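PDB 4H9D: HNH endonuclease from Geobacter metallireducens, which probably acts as a manganese-dependent HNH nicking endonuclease that cuts one strand of DNA, and binds a zinc ion through four cysteines. Local coordinates for residues A[16-20]-A[62-66]; A[37-41]-A[70-76]. Residue numbers count along the deposited sequence, not the author numbering.

Overall arrangement
After an N-terminal tail, helix 10-24 is followed by helix 27-34 and the loop that holds 37-41. Strand 50-54 follows, and a loop containing 62-66 leads to strand 69-73, its antiparallel partner. Helix 74-82 comes directly after that strand. Contact 1 closes a long excursion by bringing the inter-strand loop back to the N-terminal helix. Contact 2 closes a shorter one: it joins the loop after helix 27-34 to strand 69-73 and the start of helix 74-82 through a shared zinc ion and direct hydrogen bonds. The two closures cross, since 37-41 lies between 16-20 and 62-66 while 70-76 lies beyond both. Their centres are about 18 Å apart, on opposite sides of the chain's centre.

Contact 1: A[16-20]-A[62-66]; sequences EKEKA and GKSTR
Segment 16-20 is a full turn inside helix 10-24. Segment 62-66 is irregular and mostly extended from G62 to T65. The closest CA atoms are those of A20 and S64, 5.1 Å apart. Two hydrogen bonds join the segments, both through S64. With chi1 in m, S64 OG donates to E16 O at 2.6 Å. S64 N donates to E16 OE2 at 2.7 Å. E16 reaches it with chi1 and chi2 both in m. E16 O also accepts from A20 N at 3.0 Å, the normal helix bond. Within the helix, K19 NZ forms a salt bridge to E16 OE2 at 2.8 Å. A20 CB lies 3.3 Å from S64 OG, and K19 CB lies 4.1 Å from S64 CB. Outside the pair, S64 OG is also hydrogen-bonded to H54 NE2, at the end of strand 50-54. The contact thus docks the inter-strand loop on the N-terminal helix. Its chemistry is mainly polar: one serine pairs with the backbone and carboxylate of one glutamate, whose charge K19 balances.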
ATOM      1  N   GLU A  16     -16.898  14.787  10.224  1.00 55.06           N
ATOM      2  CA  GLU A  16     -15.570  15.309  10.524  1.00 51.08           C
ATOM      3  C   GLU A  16     -14.903  15.859   9.285  1.00 48.99           C
ATOM      4  O   GLU A  16     -14.128  16.803   9.369  1.00 43.98           O
ATOM      5  CB  GLU A  16     -14.669  14.227  11.135  1.00 56.71           C
ATOM      6  CG  GLU A  16     -14.922  13.959  12.596  1.00 59.13           C
ATOM      7  CD  GLU A  16     -15.299  15.213  13.356  1.00 64.44           C
ATOM      8  OE1 GLU A  16     -16.497  15.558  13.347  1.00 73.60           O
ATOM      9  OE2 GLU A  16     -14.408  15.869  13.947  1.00 59.00           O
ATOM     10  N   LYS A  17     -15.202  15.259   8.140  1.00 46.70           N
ATOM     11  CA  LYS A  17     -14.622  15.701   6.874  1.00 48.42           C
ATOM     12  C   LYS A  17     -15.210  17.033   6.421  1.00 53.06           C
ATOM     13  O   LYS A  17     -14.611  17.730   5.603  1.00 53.98           O
ATOM     14  CB  LYS A  17     -14.830  14.646   5.785  1.00 45.05           C
ATOM     15  CG  LYS A  17     -13.850  13.482   5.850  1.00 52.52           C
ATOM     16  CD  LYS A  17     -13.983  12.599   4.617  1.00 60.33           C
ATOM     17  CE  LYS A  17     -12.963  11.476   4.613  1.00 59.87           C
ATOM     18  NZ  LYS A  17     -13.227  10.495   3.520  1.00 64.66           N
ATOM     19  N   GLU A  18     -16.382  17.376   6.950  1.00 49.78           N
ATOM     20  CA  GLU A  18     -17.032  18.629   6.619  1.00 53.37           C
ATOM     21  C   GLU A  18     -16.504  19.710   7.539  1.00 51.11           C
ATOM     22  O   GLU A  18     -16.155  20.797   7.087  1.00 52.14           O
ATOM     23  CB  GLU A  18     -18.541  18.521   6.778  1.00 79.28           C
ATOM     24  CG  GLU A  18     -19.268  18.023   5.547  1.00 88.87           C
ATOM     25  CD  GLU A  18     -20.770  17.957   5.763  1.00100.65           C
ATOM     26  OE1 GLU A  18     -21.373  18.999   6.120  1.00104.55           O
ATOM     27  OE2 GLU A  18     -21.345  16.860   5.580  1.00103.78           O
ATOM     28  N   LYS A  19     -16.452  19.428   8.834  1.00 51.58           N
ATOM     29  CA  LYS A  19     -15.925  20.399   9.778  1.00 49.59           C
ATOM     30  C   LYS A  19     -14.477  20.709   9.383  1.00 49.52           C
ATOM     31  O   LYS A  19     -13.995  21.820   9.586  1.00 47.56           O
ATOM     32  CB  LYS A  19     -15.979  19.834  11.195  1.00 51.46           C
ATOM     33  CG  LYS A  19     -17.396  19.601  11.702  1.00 56.86           C
ATOM     34  CD  LYS A  19     -17.375  18.707  12.917  1.00 60.50           C
ATOM     35  CE  LYS A  19     -16.435  19.263  13.968  1.00 62.42           C
ATOM     36  NZ  LYS A  19     -15.779  18.174  14.744  1.00 66.77           N
ATOM     37  N   ALA A  20     -13.785  19.727   8.809  1.00 47.89           N
ATOM     38  CA  ALA A  20     -12.404  19.934   8.387  1.00 44.50           C
ATOM     39  C   ALA A  20     -12.380  20.951   7.244  1.00 47.72           C
ATOM     40  O   ALA A  20     -11.626  21.932   7.280  1.00 42.52           O
ATOM     41  CB  ALA A  20     -11.790  18.625   7.933  1.00 27.66           C
ATOM     42  N   GLY A  62     -10.461  10.347  15.636  1.00 46.19           N
ATOM     43  CA  GLY A  62     -10.038  11.738  15.716  1.00 46.14           C
ATOM     44  C   GLY A  62     -11.025  12.765  15.172  1.00 48.80           C
ATOM     45  O   GLY A  62     -11.794  12.502  14.228  1.00 47.86           O
ATOM     46  N   LYS A  63     -11.001  13.951  15.770  1.00 58.03           N
ATOM     47  CA  LYS A  63     -11.890  15.029  15.359  1.00 59.69           C
ATOM     48  C   LYS A  63     -11.183  16.115  14.540  1.00 58.01           C
ATOM     49  O   LYS A  63      -9.954  16.208  14.540  1.00 58.64           O
ATOM     50  CB  LYS A  63     -12.525  15.668  16.597  1.00 53.58           C
ATOM     51  CG  LYS A  63     -13.290  14.671  17.451  1.00 59.16           C
ATOM     52  CD  LYS A  63     -14.342  13.964  16.608  1.00 66.04           C
ATOM     53  CE  LYS A  63     -14.951  12.780  17.329  1.00 72.51           C
ATOM     54  NZ  LYS A  63     -15.593  13.199  18.599  1.00 74.24           N
ATOM     55  N   SER A  64     -11.969  16.918  13.827  1.00 45.39           N
ATOM     56  CA  SER A  64     -11.420  18.019  13.056  1.00 46.72           C
ATOM     57  C   SER A  64     -11.521  19.242  13.957  1.00 44.97           C
ATOM     58  O   SER A  64     -12.533  19.932  13.963  1.00 46.34           O
ATOM     59  CB  SER A  64     -12.229  18.241  11.784  1.00 57.04           C
ATOM     60  OG  SER A  64     -12.021  17.185  10.861  1.00 56.73           O
ATOM     61  N   THR A  65     -10.486  19.480  14.756  1.00 48.56           N
ATOM     62  CA  THR A  65     -10.473  20.624  15.662  1.00 49.43           C
ATOM     63  C   THR A  65      -9.050  21.162  15.709  1.00 51.85           C
ATOM     64  O   THR A  65      -8.105  20.436  15.387  1.00 53.89           O
ATOM     65  CB  THR A  65     -10.900  20.233  17.103  1.00 57.10           C
ATOM     66  OG1 THR A  65      -9.881  19.432  17.708  1.00 62.99           O
ATOM     67  CG2 THR A  65     -12.198  19.450  17.083  1.00 56.93           C
ATOM     68  N   ARG A  66      -8.895  22.425  16.104  1.00 54.73           N
ATOM     69  CA  ARG A  66      -7.577  23.048  16.175  1.00 51.96           C
ATOM     70  C   ARG A  66      -6.566  22.161  16.878  1.00 50.06           C
ATOM     71  O   ARG A  66      -5.391  22.100  16.479  1.00 52.99           O
ATOM     72  CB  ARG A  66      -7.660  24.390  16.895  1.00 61.51           C
ATOM     73  CG  ARG A  66      -8.395  25.459  16.116  1.00 65.75           C
ATOM     74  CD  ARG A  66      -8.373  26.767  16.862  1.00 66.03           C
ATOM     75  NE  ARG A  66      -9.237  26.745  18.037  1.00 69.55           N
ATOM     76  CZ  ARG A  66      -9.420  27.790  18.837  1.00 72.14           C
ATOM     77  NH1 ARG A  66      -8.792  28.930  18.582  1.00 73.89           N
ATOM     78  NH2 ARG A  66     -10.240  27.706  19.879  1.00 73.12           N
TER

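Contact 2: A[37-41]-A[70-76]. With ZN (zinc ion), chain D.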
ATOM      1  N   ILE A  37       5.477  26.406   8.699  1.00 43.15           N
ATOM      2  CA  ILE A  37       6.239  25.411   9.456  1.00 38.75           C
ATOM      3  C   ILE A  37       5.537  24.058   9.437  1.00 41.05           C
ATOM      4  O   ILE A  37       4.361  23.969   9.764  1.00 38.83           O
ATOM      5  CB  ILE A  37       6.414  25.847  10.917  1.00 31.56           C
ATOM      6  CG1 ILE A  37       7.288  27.104  10.981  1.00 35.25           C
ATOM      7  CG2 ILE A  37       7.033  24.715  11.722  1.00 31.49           C
ATOM      8  CD1 ILE A  37       8.666  26.941  10.353  1.00 44.41           C
ATOM      9  N   CYS A  38       6.247  23.014   9.023  1.00 37.32           N
ATOM     10  CA  CYS A  38       5.671  21.671   8.993  1.00 31.69           C
ATOM     11  C   CYS A  38       5.716  21.110  10.411  1.00 33.57           C
ATOM     12  O   CYS A  38       6.773  21.062  11.038  1.00 38.63           O
ATOM     13  CB  CYS A  38       6.472  20.771   8.068  1.00 39.56           C
ATOM     14  SG  CYS A  38       5.997  19.054   8.206  1.00 53.36           S
ATOM     15  N   HIS A  39       4.574  20.677  10.914  1.00 31.11           N
ATOM     16  CA  HIS A  39       4.498  20.182  12.281  1.00 29.73           C
ATOM     17  C   HIS A  39       5.367  18.983  12.618  1.00 32.94           C
ATOM     18  O   HIS A  39       5.832  18.858  13.758  1.00 34.27           O
ATOM     19  CB  HIS A  39       3.057  19.866  12.639  1.00 37.78           C
ATOM     20  CG  HIS A  39       2.880  19.456  14.060  1.00 43.16           C
ATOM     21  ND1 HIS A  39       2.651  18.148  14.436  1.00 50.04           N
ATOM     22  CD2 HIS A  39       2.933  20.175  15.207  1.00 46.40           C
ATOM     23  CE1 HIS A  39       2.573  18.079  15.754  1.00 51.32           C
ATOM     24  NE2 HIS A  39       2.740  19.294  16.245  1.00 48.41           N
ATOM     25  N   TYR A  40       5.594  18.111  11.634  1.00 41.79           N
ATOM     26  CA  TYR A  40       6.394  16.917  11.861  1.00 41.53           C
ATOM     27  C   TYR A  40       7.887  17.165  11.751  1.00 45.38           C
ATOM     28  O   TYR A  40       8.624  16.912  12.704  1.00 45.91           O
ATOM     29  CB  TYR A  40       5.948  15.806  10.905  1.00 44.61           C
ATOM     30  CG  TYR A  40       4.514  15.398  11.161  1.00 41.87           C
ATOM     31  CD1 TYR A  40       4.142  14.833  12.397  1.00 38.66           C
ATOM     32  CD2 TYR A  40       3.504  15.657  10.218  1.00 42.26           C
ATOM     33  CE1 TYR A  40       2.807  14.544  12.695  1.00 35.36           C
ATOM     34  CE2 TYR A  40       2.154  15.372  10.506  1.00 39.23           C
ATOM     35  CZ  TYR A  40       1.825  14.817  11.749  1.00 40.34           C
ATOM     36  OH  TYR A  40       0.519  14.538  12.062  1.00 41.83           O
ATOM     37  N   CYS A  41       8.350  17.677  10.614  1.00 40.29           N
ATOM     38  CA  CYS A  41       9.787  17.916  10.483  1.00 41.12           C
ATOM     39  C   CYS A  41      10.282  19.308  10.889  1.00 41.73           C
ATOM     40  O   CYS A  41      11.480  19.526  10.978  1.00 44.06           O
ATOM     41  CB  CYS A  41      10.255  17.579   9.066  1.00 39.35           C
ATOM     42  SG  CYS A  41       9.540  18.572   7.756  1.00 47.81           S
ATOM     43  N   VAL A  70      -3.300  19.839  12.261  1.00 40.11           N
ATOM     44  CA  VAL A  70      -1.930  20.320  12.209  1.00 35.84           C
ATOM     45  C   VAL A  70      -1.441  20.442  10.748  1.00 35.51           C
ATOM     46  O   VAL A  70      -1.873  19.674   9.875  1.00 38.76           O
ATOM     47  CB  VAL A  70      -1.059  19.326  12.979  1.00 28.52           C
ATOM     48  CG1 VAL A  70      -0.249  18.480  12.030  1.00 31.39           C
ATOM     49  CG2 VAL A  70      -0.200  20.048  13.954  1.00 25.97           C
ATOM     50  N   PRO A  71      -0.529  21.399  10.459  1.00 42.83           N
ATOM     51  CA  PRO A  71      -0.002  21.598   9.096  1.00 44.51           C
ATOM     52  C   PRO A  71       1.118  20.618   8.798  1.00 51.65           C
ATOM     53  O   PRO A  71       2.002  20.435   9.623  1.00 48.46           O
ATOM     54  CB  PRO A  71       0.544  23.032   9.115  1.00 46.13           C
ATOM     55  CG  PRO A  71       0.195  23.585  10.501  1.00 41.43           C
ATOM     56  CD  PRO A  71       0.074  22.369  11.381  1.00 42.06           C
ATOM     57  N   ALA A  72       1.100  19.994   7.627  1.00 51.36           N
ATOM     58  CA  ALA A  72       2.163  19.056   7.289  1.00 46.79           C
ATOM     59  C   ALA A  72       2.561  19.171   5.821  1.00 50.00           C
ATOM     60  O   ALA A  72       1.731  19.488   4.968  1.00 55.54           O
ATOM     61  CB  ALA A  72       1.723  17.643   7.601  1.00 29.67           C
ATOM     62  N   CYS A  73       3.839  18.923   5.536  1.00 46.14           N
ATOM     63  CA  CYS A  73       4.360  18.977   4.166  1.00 49.12           C
ATOM     64  C   CYS A  73       4.068  17.653   3.461  1.00 55.07           C
ATOM     65  O   CYS A  73       3.810  16.634   4.104  1.00 50.31           O
ATOM     66  CB  CYS A  73       5.869  19.228   4.168  1.00 49.62           C
ATOM     67  SG  CYS A  73       6.887  17.777   4.598  1.00 58.38           S
ATOM     68  N   LYS A  74       4.109  17.674   2.135  1.00 71.53           N
ATOM     69  CA  LYS A  74       3.835  16.492   1.321  1.00 74.20           C
ATOM     70  C   LYS A  74       4.437  15.186   1.865  1.00 72.83           C
ATOM     71  O   LYS A  74       3.711  14.245   2.201  1.00 69.66           O
ATOM     72  CB  LYS A  74       4.326  16.768  -0.108  1.00 84.90           C
ATOM     73  CG  LYS A  74       4.240  15.611  -1.092  1.00 90.14           C
ATOM     74  CD  LYS A  74       4.527  16.094  -2.512  1.00 95.63           C
ATOM     75  CE  LYS A  74       5.837  16.881  -2.599  1.00 99.02           C
ATOM     76  NZ  LYS A  74       6.076  17.464  -3.955  1.00103.53           N
ATOM     77  N   GLU A  75       5.764  15.151   1.961  1.00 67.03           N
ATOM     78  CA  GLU A  75       6.516  13.987   2.429  1.00 65.75           C
ATOM     79  C   GLU A  75       6.103  13.440   3.798  1.00 61.15           C
ATOM     80  O   GLU A  75       5.875  12.236   3.956  1.00 61.57           O
ATOM     81  CB  GLU A  75       8.001  14.337   2.438  1.00 94.03           C
ATOM     82  CG  GLU A  75       8.930  13.192   2.762  1.00103.57           C
ATOM     83  CD  GLU A  75      10.388  13.610   2.693  1.00115.41           C
ATOM     84  OE1 GLU A  75      10.817  14.074   1.615  1.00117.75           O
ATOM     85  OE2 GLU A  75      11.104  13.480   3.712  1.00119.45           O
ATOM     86  N   CYS A  76       6.023  14.322   4.788  1.00 57.71           N
ATOM     87  CA  CYS A  76       5.640  13.923   6.138  1.00 58.23           C
ATOM     88  C   CYS A  76       4.209  13.406   6.189  1.00 53.56           C
ATOM     89  O   CYS A  76       3.917  12.417   6.868  1.00 52.06           O
ATOM     90  CB  CYS A  76       5.771  15.102   7.115  1.00 58.41           C
ATOM     91  SG  CYS A  76       7.409  15.316   7.858  1.00 56.94           S
TER
HETATM   92 ZN    ZN D 201       7.504  17.726   7.057  1.00 51.95          ZN
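Segment 37-41 is a turn whose residues 39-41 have helical backbone angles. Segment 70-76 runs from a strand into the first turn of helix 74-82. C38 and A72 are nearest in register, with CA atoms 4.7 Å apart. One backbone hydrogen bond crosses, H39 N to P71 O at 2.9 Å. C73 N also donates to C38 SG at 3.4 Å. Weaker bonds to the same sulfur come from Y40 N and C41 N, each at 3.6 Å. C73 is the N-cap of the helix, and its SG accepts from C76 N at 3.6 Å. The four sulfurs bind zinc: C38 SG and C41 SG at 2.3 Å, C73 SG and C76 SG at 2.5 Å. Two CxxC pairs, one from each segment, make this Cys4 site. In sequence one pair precedes strand 50-54 and the other lies where strand 69-73 passes into helix 74-82, as in zinc-binding members of the HNH (His-Me finger) family. Beside the metal, Y40 CE2 packs on A72 CB at 3.7 Å, and Y40 CB lies 3.4 Å from C76 SG. Y40 OH is hydrogen-bonded to D53 OD2 on strand 50-54, and W88 meets the ring edge-to-face. P71 packs against helix 27-34.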